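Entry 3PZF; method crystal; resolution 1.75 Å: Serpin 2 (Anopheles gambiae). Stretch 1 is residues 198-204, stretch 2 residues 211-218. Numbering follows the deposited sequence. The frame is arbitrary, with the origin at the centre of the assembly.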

# COMPACT_ATOMS: atom_id res chain seq x y z
N ASN A 198 13.30 -11.90 25.68
CA ASN A 198 12.00 -12.37 26.13
C ASN A 198 11.14 -11.21 26.52
O ASN A 198 11.38 -10.59 27.55
N ASN A 199 10.15 -10.90 25.67
CA ASN A 199 9.30 -9.76 25.95
C ASN A 199 7.87 -9.99 25.48
O ASN A 199 7.25 -9.10 24.91
N VAL A 200 7.34 -11.17 25.75
CA VAL A 200 5.96 -11.46 25.45
C VAL A 200 5.04 -10.76 26.44
O VAL A 200 5.30 -10.75 27.63
N LYS A 201 3.95 -10.19 25.94
CA LYS A 201 2.93 -9.62 26.83
C LYS A 201 1.61 -9.85 26.18
O LYS A 201 1.58 -10.15 24.99
N PRO A 202 0.50 -9.69 26.92
CA PRO A 202 -0.83 -9.78 26.29
C PRO A 202 -1.07 -8.71 25.22
O PRO A 202 -0.43 -7.62 25.23
N PHE A 203 -1.98 -9.02 24.31
CA PHE A 203 -2.44 -8.07 23.27
C PHE A 203 -3.96 -8.13 23.31
O PHE A 203 -4.53 -9.22 23.34
N TYR A 204 -4.61 -6.98 23.38
CA TYR A 204 -6.05 -6.96 23.60
C TYR A 204 -6.79 -6.71 22.32
O TYR A 204 -7.06 -5.58 21.95
N THR A 211 -4.92 -12.07 23.23
CA THR A 211 -3.90 -12.95 22.67
C THR A 211 -2.56 -12.53 23.30
O THR A 211 -2.55 -11.80 24.29
N ASN A 212 -1.45 -13.03 22.78
CA ASN A 212 -0.14 -12.59 23.24
C ASN A 212 0.68 -12.13 22.07
O ASN A 212 0.43 -12.55 20.96
N ALA A 213 1.65 -11.25 22.31
CA ALA A 213 2.53 -10.77 21.27
C ALA A 213 3.95 -10.60 21.79
O ALA A 213 4.16 -10.55 22.99
N GLN A 214 4.92 -10.48 20.88
CA GLN A 214 6.30 -10.18 21.27
C GLN A 214 6.52 -8.70 21.06
O GLN A 214 6.28 -8.20 19.98
N TYR A 215 7.01 -8.00 22.08
CA TYR A 215 7.06 -6.54 22.01
C TYR A 215 8.48 -5.99 21.99
O TYR A 215 9.43 -6.67 22.37
N MET A 216 8.62 -4.76 21.52
CA MET A 216 9.89 -4.04 21.59
C MET A 216 9.58 -2.67 22.18
O MET A 216 8.48 -2.17 21.99
N GLU A 217 10.52 -2.12 22.94
CA GLU A 217 10.29 -0.89 23.73
C GLU A 217 11.51 -0.01 23.65
O GLU A 217 12.63 -0.52 23.72
N GLN A 218 11.31 1.30 23.46
CA GLN A 218 12.41 2.24 23.66
C GLN A 218 11.92 3.58 24.15
O GLN A 218 10.74 3.88 24.06

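Antiparallel pairing sets the register: Lys201 N to Ala213 O (3.0 Å) and Ala213 N to Lys201 O (2.9 Å) are both hydrogen bonds. Lys201, Phe203, Thr211 and Ala213 point to one face of the sheet, Val200 and Gln214 to the other.

Tyr215 loses the most area to the opposing stretch, 109 Å². Its CA-to-CB bond points toward stretch 1, and chi1 of -74° (m) sets the ring with one face against Lys201, whose CD lies 4.1 Å from the Tyr215 ring centroid and 27° off the normal, a CH-pi contact over the face. The phenol ends in a hydrogen bond from Tyr215 OH to Pro202 O, 2.7 Å.

Phe203 (chi1 180°, t) has 79 Å² covered by stretch 2. Its CB meets Ala213 CB at 4.2 Å, while Tyr215 OH lies 3.4 Å from Phe203 CD1, at the edge of the Phe203 ring, near its plane; the end of the Phe203 side chain then leads away.

Asn199 (chi1 -150°, t) and Lys201 (chi1 -45°, m) converge on one carboxylate. Asn199 ND2 donates to Glu217 OE2 at 2.8 Å and weakly to Tyr215 O at 3.1 Å; Lys201 NZ forms a salt bridge with the same Glu217 OE2 at 3.0 Å. A water accepts from Lys201 NZ (3.1 Å) and donates to Glu217 OE1 (2.8 Å). Another links Asn199 N (2.8 Å) to Gln214 OE1 (2.9 Å).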

# COMPACT_ATOMS: atom_id res chain seq x y z
CB ASN A 198 12.18 -13.30 27.32
CG ASN A 198 12.85 -14.57 26.93
OD1 ASN A 198 12.25 -15.37 26.21
ND2 ASN A 198 14.10 -14.77 27.35
CB ASN A 199 9.85 -8.49 25.28
CG ASN A 199 9.48 -7.23 26.06
OD1 ASN A 199 9.16 -7.30 27.24
ND2 ASN A 199 9.55 -6.08 25.39
CB VAL A 200 5.70 -12.99 25.50
CG1 VAL A 200 4.20 -13.29 25.68
CG2 VAL A 200 6.23 -13.63 24.23
CB LYS A 201 3.11 -8.09 26.98
CG LYS A 201 4.52 -7.56 27.22
CD LYS A 201 4.48 -6.00 27.08
CE LYS A 201 5.86 -5.35 27.13
NZ LYS A 201 6.50 -5.43 28.47
CB PRO A 202 -1.78 -9.53 27.46
CG PRO A 202 -0.98 -9.97 28.68
CD PRO A 202 0.41 -9.52 28.37
CB PHE A 203 -1.95 -8.47 21.88
CG PHE A 203 -2.39 -7.52 20.79
CD1 PHE A 203 -1.64 -6.40 20.49
CD2 PHE A 203 -3.58 -7.74 20.10
CE1 PHE A 203 -2.04 -5.49 19.50
CE2 PHE A 203 -4.00 -6.85 19.10
CZ PHE A 203 -3.22 -5.72 18.81
CB TYR A 204 -6.41 -5.91 24.64
CG TYR A 204 -5.73 -6.23 25.94
CD1 TYR A 204 -6.30 -7.15 26.82
CD2 TYR A 204 -4.50 -5.69 26.27
CE1 TYR A 204 -5.69 -7.50 28.00
CE2 TYR A 204 -3.86 -6.03 27.48
CZ TYR A 204 -4.47 -6.95 28.33
OH TYR A 204 -3.89 -7.34 29.54
CB THR A 211 -3.87 -12.83 21.15
OG1 THR A 211 -3.80 -11.44 20.77
CG2 THR A 211 -5.13 -13.45 20.57
CB ASN A 212 0.58 -13.75 23.95
CG ASN A 212 -0.10 -14.15 25.23
OD1 ASN A 212 -0.11 -13.39 26.18
ND2 ASN A 212 -0.69 -15.35 25.25
CB ALA A 213 2.01 -9.42 20.73
CB GLN A 214 7.29 -10.90 20.36
CG GLN A 214 7.21 -12.42 20.48
CD GLN A 214 8.44 -13.06 19.89
OE1 GLN A 214 9.52 -13.01 20.47
NE2 GLN A 214 8.29 -13.61 18.70
CB TYR A 215 6.31 -5.96 23.20
CG TYR A 215 4.79 -6.07 23.13
CD1 TYR A 215 4.02 -5.00 22.65
CD2 TYR A 215 4.13 -7.23 23.58
CE1 TYR A 215 2.63 -5.07 22.61
CE2 TYR A 215 2.75 -7.33 23.56
CZ TYR A 215 2.00 -6.24 23.08
OH TYR A 215 0.63 -6.34 23.05
CB MET A 216 10.50 -3.89 20.20
CG MET A 216 9.55 -3.40 19.17
SD MET A 216 10.33 -3.59 17.54
CE MET A 216 9.12 -2.78 16.54
CB GLU A 217 10.08 -1.26 25.21
CG GLU A 217 8.95 -2.24 25.42
CD GLU A 217 8.86 -2.72 26.87
OE1 GLU A 217 8.93 -1.88 27.80
OE2 GLU A 217 8.72 -3.94 27.05
CB GLN A 218 13.16 2.46 22.34
CG GLN A 218 12.40 3.28 21.31
CD GLN A 218 13.29 3.55 20.12
OE1 GLN A 218 14.24 4.29 20.24
NE2 GLN A 218 13.04 2.87 19.01
O HOH W 1 9.71 -11.51 22.96
O HOH W 2 7.67 -3.08 30.03